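Local atomic coordinates of CHAD domain (Ricinus communis, PDB entry 6QV5), a protein that probably binds inorganic polyphosphate through its all-helical CHAD domain and also binds a zinc ion. Residues L57-R68 with I88-R99. Residues are numbered along the deposited sequence; the frame is centred on the assembly and turned at random.
Sequences LHQMRVGVRRLR and ISWLGTELGAAR
In the helical bundle of the CHAD domain, Val64 and Leu95 interlock as reciprocal knobs into holes between two antiparallel but inclined helices, N-to-C directions at 147°, whose axes approach to 9.5 Å. Val64 enters among Ile88, Leu91, Gly92 and Leu95, its CG2 lying 3.8 Å from Leu95 CD1; Leu95 enters among Leu57, Met60, Arg61 and Val64, with CD2 4.0 Å from Met60 SD. Arg61 runs over the bare backbone of Gly92 and Gly96, its NE 3.5 Å from Gly96 CA. A bend at chi2 (66°) turns its guanidinium so that Gly92 O sits over one face, 3.3 Å above the plane, without a hydrogen bond. At one end of the contact the Arg99 guanidinium stacks on the His58 ring (17° between planes, 3.8 Å between centres), with NH2 over the ring centre. At the other, Arg68 NH1 gives Ser89 OG a nearly straight hydrogen bond of 2.9 Å in the guanidinium plane; Ser89 OG also bonds to Gln85 O. Arg61, Arg65, Arg68 and Arg99 are partly exposed, a basic lining consistent with polyphosphate binding. Beyond the apolar seam, Val48 of helix 45-50 touches Leu57, Met60 and Leu95, while helices 122-145 and 147-163 cover Leu91 through Leu144 and Tyr149.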
ATOM      1  N   LEU A  57       0.993  -1.001 -12.689  1.00 54.60           N
ATOM      2  CA  LEU A  57       0.095  -0.135 -11.923  1.00 53.66           C
ATOM      3  C   LEU A  57       0.201  -0.474 -10.426  1.00 56.26           C
ATOM      4  O   LEU A  57       0.224   0.439  -9.596  1.00 55.24           O
ATOM      5  CB  LEU A  57      -1.352  -0.287 -12.438  1.00 53.49           C
ATOM      6  CG  LEU A  57      -2.487   0.383 -11.647  1.00 58.05           C
ATOM      7  CD1 LEU A  57      -2.441   1.901 -11.762  1.00 58.22           C
ATOM      8  CD2 LEU A  57      -3.834  -0.127 -12.110  1.00 60.37           C
ATOM      9  N   HIS A  58       0.281  -1.786 -10.093  1.00 52.50           N
ATOM     10  CA  HIS A  58       0.426  -2.285  -8.723  1.00 52.12           C
ATOM     11  C   HIS A  58       1.718  -1.746  -8.102  1.00 54.34           C
ATOM     12  O   HIS A  58       1.673  -1.200  -6.999  1.00 53.91           O
ATOM     13  CB  HIS A  58       0.390  -3.829  -8.691  1.00 53.16           C
ATOM     14  CG  HIS A  58       0.579  -4.444  -7.334  1.00 56.80           C
ATOM     15  ND1 HIS A  58       1.252  -5.642  -7.178  1.00 58.73           N
ATOM     16  CD2 HIS A  58       0.175  -4.008  -6.114  1.00 58.67           C
ATOM     17  CE1 HIS A  58       1.235  -5.897  -5.879  1.00 58.23           C
ATOM     18  NE2 HIS A  58       0.603  -4.940  -5.199  1.00 58.54           N
ATOM     19  N   GLN A  59       2.845  -1.850  -8.833  1.00 49.85           N
ATOM     20  CA  GLN A  59       4.147  -1.354  -8.389  1.00 49.43           C
ATOM     21  C   GLN A  59       4.169   0.161  -8.184  1.00 52.92           C
ATOM     22  O   GLN A  59       4.789   0.626  -7.228  1.00 52.53           O
ATOM     23  CB  GLN A  59       5.276  -1.810  -9.329  1.00 50.73           C
ATOM     24  CG  GLN A  59       5.653  -3.292  -9.188  1.00 62.80           C
ATOM     25  CD  GLN A  59       5.978  -3.709  -7.769  1.00 78.67           C
ATOM     26  OE1 GLN A  59       6.808  -3.103  -7.084  1.00 73.62           O
ATOM     27  NE2 GLN A  59       5.324  -4.757  -7.296  1.00 70.32           N
ATOM     28  N   MET A  60       3.467   0.922  -9.053  1.00 49.40           N
ATOM     29  CA  MET A  60       3.387   2.381  -8.937  1.00 49.04           C
ATOM     30  C   MET A  60       2.550   2.793  -7.723  1.00 53.38           C
ATOM     31  O   MET A  60       2.929   3.731  -7.019  1.00 52.89           O
ATOM     32  CB  MET A  60       2.857   3.030 -10.224  1.00 50.98           C
ATOM     33  CG  MET A  60       3.266   4.480 -10.355  1.00 54.17           C
ATOM     34  SD  MET A  60       2.564   5.321 -11.789  1.00 57.88           S
ATOM     35  CE  MET A  60       3.437   6.831 -11.706  1.00 54.52           C
ATOM     36  N   ARG A  61       1.434   2.077  -7.470  1.00 50.47           N
ATOM     37  CA  ARG A  61       0.542   2.305  -6.330  1.00 50.67           C
ATOM     38  C   ARG A  61       1.274   2.027  -5.012  1.00 54.63           C
ATOM     39  O   ARG A  61       1.150   2.817  -4.073  1.00 54.01           O
ATOM     40  CB  ARG A  61      -0.744   1.450  -6.449  1.00 51.41           C
ATOM     41  CG  ARG A  61      -1.759   1.626  -5.306  1.00 60.47           C
ATOM     42  CD  ARG A  61      -2.367   3.018  -5.282  1.00 68.45           C
ATOM     43  NE  ARG A  61      -3.048   3.307  -4.019  1.00 74.26           N
ATOM     44  CZ  ARG A  61      -2.549   4.076  -3.056  1.00 85.57           C
ATOM     45  NH1 ARG A  61      -1.355   4.642  -3.198  1.00 70.39           N
ATOM     46  NH2 ARG A  61      -3.240   4.290  -1.945  1.00 71.94           N
ATOM     47  N   VAL A  62       2.055   0.921  -4.964  1.00 51.62           N
ATOM     48  CA  VAL A  62       2.864   0.512  -3.808  1.00 51.44           C
ATOM     49  C   VAL A  62       3.930   1.585  -3.522  1.00 55.10           C
ATOM     50  O   VAL A  62       4.143   1.938  -2.361  1.00 54.66           O
ATOM     51  CB  VAL A  62       3.445  -0.927  -3.975  1.00 55.35           C
ATOM     52  CG1 VAL A  62       4.581  -1.213  -2.991  1.00 55.02           C
ATOM     53  CG2 VAL A  62       2.346  -1.976  -3.836  1.00 55.11           C
ATOM     54  N   GLY A  63       4.526   2.127  -4.589  1.00 51.40           N
ATOM     55  CA  GLY A  63       5.519   3.196  -4.525  1.00 51.09           C
ATOM     56  C   GLY A  63       4.984   4.454  -3.868  1.00 54.86           C
ATOM     57  O   GLY A  63       5.701   5.101  -3.100  1.00 54.39           O
ATOM     58  N   VAL A  64       3.713   4.802  -4.167  1.00 51.65           N
ATOM     59  CA  VAL A  64       3.004   5.957  -3.605  1.00 51.82           C
ATOM     60  C   VAL A  64       2.741   5.707  -2.111  1.00 56.90           C
ATOM     61  O   VAL A  64       2.975   6.605  -1.297  1.00 56.90           O
ATOM     62  CB  VAL A  64       1.719   6.309  -4.414  1.00 55.73           C
ATOM     63  CG1 VAL A  64       0.866   7.362  -3.706  1.00 55.53           C
ATOM     64  CG2 VAL A  64       2.075   6.782  -5.822  1.00 55.57           C
ATOM     65  N   ARG A  65       2.303   4.477  -1.760  1.00 54.09           N
ATOM     66  CA  ARG A  65       2.046   4.049  -0.380  1.00 54.40           C
ATOM     67  C   ARG A  65       3.326   4.075   0.456  1.00 59.17           C
ATOM     68  O   ARG A  65       3.291   4.537   1.598  1.00 59.27           O
ATOM     69  CB  ARG A  65       1.429   2.646  -0.345  1.00 54.43           C
ATOM     70  CG  ARG A  65      -0.081   2.645  -0.436  1.00 64.69           C
ATOM     71  CD  ARG A  65      -0.647   1.356   0.121  1.00 73.82           C
ATOM     72  NE  ARG A  65      -1.976   1.071  -0.420  1.00 82.45           N
ATOM     73  CZ  ARG A  65      -2.200   0.342  -1.509  1.00 97.93           C
ATOM     74  NH1 ARG A  65      -1.187  -0.189  -2.181  1.00 86.41           N
ATOM     75  NH2 ARG A  65      -3.441   0.133  -1.929  1.00 84.33           N
ATOM     76  N   ARG A  66       4.453   3.594  -0.123  1.00 55.89           N
ATOM     77  CA  ARG A  66       5.781   3.568   0.505  1.00 55.65           C
ATOM     78  C   ARG A  66       6.267   4.990   0.786  1.00 60.55           C
ATOM     79  O   ARG A  66       6.846   5.235   1.843  1.00 60.10           O
ATOM     80  CB  ARG A  66       6.797   2.832  -0.383  1.00 54.23           C
ATOM     81  CG  ARG A  66       6.699   1.317  -0.306  1.00 58.95           C
ATOM     82  CD  ARG A  66       7.665   0.621  -1.247  1.00 63.08           C
ATOM     83  NE  ARG A  66       9.040   0.658  -0.748  1.00 68.25           N
ATOM     84  CZ  ARG A  66      10.014   1.392  -1.275  1.00 83.24           C
ATOM     85  NH1 ARG A  66      11.231   1.366  -0.749  1.00 70.61           N
ATOM     86  NH2 ARG A  66       9.783   2.154  -2.337  1.00 71.85           N
ATOM     87  N   LEU A  67       6.004   5.923  -0.152  1.00 58.07           N
ATOM     88  CA  LEU A  67       6.364   7.335  -0.038  1.00 58.38           C
ATOM     89  C   LEU A  67       5.581   8.011   1.096  1.00 63.84           C
ATOM     90  O   LEU A  67       6.184   8.717   1.904  1.00 63.34           O
ATOM     91  CB  LEU A  67       6.132   8.058  -1.382  1.00 58.35           C
ATOM     92  CG  LEU A  67       6.453   9.559  -1.441  1.00 62.84           C
ATOM     93  CD1 LEU A  67       7.950   9.808  -1.587  1.00 62.94           C
ATOM     94  CD2 LEU A  67       5.706  10.225  -2.576  1.00 65.03           C
ATOM     95  N   ARG A  68       4.251   7.777   1.162  1.00 62.06           N
ATOM     96  CA  ARG A  68       3.372   8.343   2.187  1.00 62.75           C
ATOM     97  C   ARG A  68       3.751   7.868   3.596  1.00 68.11           C
ATOM     98  O   ARG A  68       3.766   8.683   4.522  1.00 67.94           O
ATOM     99  CB  ARG A  68       1.898   8.050   1.881  1.00 63.82           C
ATOM    100  CG  ARG A  68       0.963   9.130   2.411  1.00 77.22           C
ATOM    101  CD  ARG A  68      -0.417   8.594   2.735  1.00 90.68           C
ATOM    102  NE  ARG A  68      -1.261   8.470   1.546  1.00101.46           N
ATOM    103  CZ  ARG A  68      -2.075   9.422   1.097  1.00115.97           C
ATOM    104  NH1 ARG A  68      -2.156  10.588   1.727  1.00102.64           N
ATOM    105  NH2 ARG A  68      -2.814   9.214   0.016  1.00102.95           N
ATOM    106  N   ILE A  88      -0.237  14.282  -3.115  1.00 69.26           N
ATOM    107  CA  ILE A  88       0.137  12.880  -2.873  1.00 68.51           C
ATOM    108  C   ILE A  88      -1.152  12.070  -2.656  1.00 70.79           C
ATOM    109  O   ILE A  88      -1.284  10.968  -3.195  1.00 70.29           O
ATOM    110  CB  ILE A  88       1.161  12.747  -1.703  1.00 71.60           C
ATOM    111  CG1 ILE A  88       2.549  13.274  -2.130  1.00 72.05           C
ATOM    112  CG2 ILE A  88       1.270  11.298  -1.182  1.00 72.27           C
ATOM    113  CD1 ILE A  88       3.401  13.840  -1.005  1.00 79.30           C
ATOM    114  N   SER A  89      -2.115  12.655  -1.910  1.00 66.21           N
ATOM    115  CA  SER A  89      -3.430  12.072  -1.635  1.00 65.41           C
ATOM    116  C   SER A  89      -4.244  11.945  -2.924  1.00 67.01           C
ATOM    117  O   SER A  89      -4.946  10.950  -3.100  1.00 66.61           O
ATOM    118  CB  SER A  89      -4.183  12.904  -0.602  1.00 69.53           C
ATOM    119  OG  SER A  89      -3.505  12.896   0.643  1.00 79.50           O
ATOM    120  N   TRP A  90      -4.116  12.935  -3.835  1.00 61.65           N
ATOM    121  CA  TRP A  90      -4.772  12.955  -5.145  1.00 60.46           C
ATOM    122  C   TRP A  90      -4.202  11.839  -6.031  1.00 63.18           C
ATOM    123  O   TRP A  90      -4.974  11.106  -6.648  1.00 63.09           O
ATOM    124  CB  TRP A  90      -4.628  14.342  -5.808  1.00 58.78           C
ATOM    125  CG  TRP A  90      -4.823  14.347  -7.297  1.00 59.45           C
ATOM    126  CD1 TRP A  90      -6.007  14.284  -7.970  1.00 62.26           C
ATOM    127  CD2 TRP A  90      -3.794  14.404  -8.294  1.00 59.13           C
ATOM    128  NE1 TRP A  90      -5.780  14.299  -9.328  1.00 61.64           N
ATOM    129  CE2 TRP A  90      -4.430  14.370  -9.555  1.00 62.99           C
ATOM    130  CE3 TRP A  90      -2.391  14.470  -8.244  1.00 60.31           C
ATOM    131  CZ2 TRP A  90      -3.712  14.414 -10.756  1.00 62.28           C
ATOM    132  CZ3 TRP A  90      -1.681  14.506  -9.434  1.00 61.76           C
ATOM    133  CH2 TRP A  90      -2.340  14.484 -10.671  1.00 62.41           C
ATOM    134  N   LEU A  91      -2.857  11.706  -6.073  1.00 58.61           N
ATOM    135  CA  LEU A  91      -2.141  10.682  -6.842  1.00 57.84           C
ATOM    136  C   LEU A  91      -2.473   9.268  -6.334  1.00 61.21           C
ATOM    137  O   LEU A  91      -2.641   8.353  -7.143  1.00 60.76           O
ATOM    138  CB  LEU A  91      -0.620  10.952  -6.805  1.00 57.64           C
ATOM    139  CG  LEU A  91       0.316   9.972  -7.534  1.00 61.85           C
ATOM    140  CD1 LEU A  91       0.051   9.945  -9.031  1.00 61.80           C
ATOM    141  CD2 LEU A  91       1.767  10.318  -7.275  1.00 63.72           C
ATOM    142  N   GLY A  92      -2.582   9.125  -5.011  1.00 57.33           N
ATOM    143  CA  GLY A  92      -2.930   7.872  -4.349  1.00 56.94           C
ATOM    144  C   GLY A  92      -4.344   7.423  -4.660  1.00 60.50           C
ATOM    145  O   GLY A  92      -4.588   6.229  -4.841  1.00 60.00           O
ATOM    146  N   THR A  93      -5.281   8.390  -4.749  1.00 57.06           N
ATOM    147  CA  THR A  93      -6.694   8.168  -5.072  1.00 56.83           C
ATOM    148  C   THR A  93      -6.855   7.788  -6.554  1.00 60.36           C
ATOM    149  O   THR A  93      -7.630   6.882  -6.862  1.00 60.24           O
ATOM    150  CB  THR A  93      -7.530   9.399  -4.655  1.00 65.45           C
ATOM    151  OG1 THR A  93      -7.336   9.638  -3.259  1.00 65.73           O
ATOM    152  CG2 THR A  93      -9.022   9.239  -4.939  1.00 63.75           C
ATOM    153  N   GLU A  94      -6.120   8.470  -7.460  1.00 56.36           N
ATOM    154  CA  GLU A  94      -6.170   8.216  -8.904  1.00 56.04           C
ATOM    155  C   GLU A  94      -5.657   6.824  -9.276  1.00 59.66           C
ATOM    156  O   GLU A  94      -6.332   6.112 -10.022  1.00 59.70           O
ATOM    157  CB  GLU A  94      -5.439   9.313  -9.706  1.00 57.38           C
ATOM    158  CG  GLU A  94      -6.126  10.673  -9.707  1.00 67.19           C
ATOM    159  CD  GLU A  94      -7.568  10.718 -10.177  1.00 85.29           C
ATOM    160  OE1 GLU A  94      -7.842  10.282 -11.320  1.00 81.16           O
ATOM    161  OE2 GLU A  94      -8.426  11.199  -9.402  1.00 76.36           O
ATOM    162  N   LEU A  95      -4.485   6.431  -8.742  1.00 55.48           N
ATOM    163  CA  LEU A  95      -3.889   5.114  -8.991  1.00 55.02           C
ATOM    164  C   LEU A  95      -4.616   4.021  -8.207  1.00 58.34           C
ATOM    165  O   LEU A  95      -4.697   2.889  -8.680  1.00 57.59           O
ATOM    166  CB  LEU A  95      -2.384   5.098  -8.657  1.00 54.99           C
ATOM    167  CG  LEU A  95      -1.458   5.995  -9.494  1.00 59.59           C
ATOM    168  CD1 LEU A  95      -0.092   6.088  -8.857  1.00 59.71           C
ATOM    169  CD2 LEU A  95      -1.317   5.489 -10.929  1.00 61.69           C
ATOM    170  N   GLY A  96      -5.125   4.381  -7.026  1.00 54.98           N
ATOM    171  CA  GLY A  96      -5.868   3.498  -6.132  1.00 54.91           C
ATOM    172  C   GLY A  96      -7.174   3.008  -6.716  1.00 59.17           C
ATOM    173  O   GLY A  96      -7.486   1.820  -6.601  1.00 58.78           O
ATOM    174  N   ALA A  97      -7.932   3.918  -7.364  1.00 56.09           N
ATOM    175  CA  ALA A  97      -9.208   3.620  -8.024  1.00 55.83           C
ATOM    176  C   ALA A  97      -8.993   2.638  -9.179  1.00 58.96           C
ATOM    177  O   ALA A  97      -9.787   1.713  -9.341  1.00 58.45           O
ATOM    178  CB  ALA A  97      -9.850   4.904  -8.536  1.00 56.59           C
ATOM    179  N   ALA A  98      -7.899   2.823  -9.955  1.00 54.90           N
ATOM    180  CA  ALA A  98      -7.535   1.950 -11.071  1.00 54.39           C
ATOM    181  C   ALA A  98      -7.087   0.573 -10.559  1.00 57.99           C
ATOM    182  O   ALA A  98      -7.428  -0.441 -11.171  1.00 57.57           O
ATOM    183  CB  ALA A  98      -6.440   2.594 -11.907  1.00 55.00           C
ATOM    184  N   ARG A  99      -6.363   0.544  -9.416  1.00 54.18           N
ATOM    185  CA  ARG A  99      -5.885  -0.678  -8.764  1.00 53.75           C
ATOM    186  C   ARG A  99      -7.056  -1.489  -8.190  1.00 58.09           C
ATOM    187  O   ARG A  99      -7.112  -2.698  -8.417  1.00 57.24           O
ATOM    188  CB  ARG A  99      -4.826  -0.350  -7.683  1.00 53.03           C
ATOM    189  CG  ARG A  99      -4.297  -1.545  -6.871  1.00 58.81           C
ATOM    190  CD  ARG A  99      -3.484  -2.533  -7.692  1.00 62.59           C
ATOM    191  NE  ARG A  99      -3.140  -3.726  -6.916  1.00 65.63           N
ATOM    192  CZ  ARG A  99      -2.846  -4.910  -7.444  1.00 76.82           C
ATOM    193  NH1 ARG A  99      -2.864  -5.082  -8.761  1.00 62.94           N
ATOM    194  NH2 ARG A  99      -2.543  -5.935  -6.661  1.00 63.75           N
TER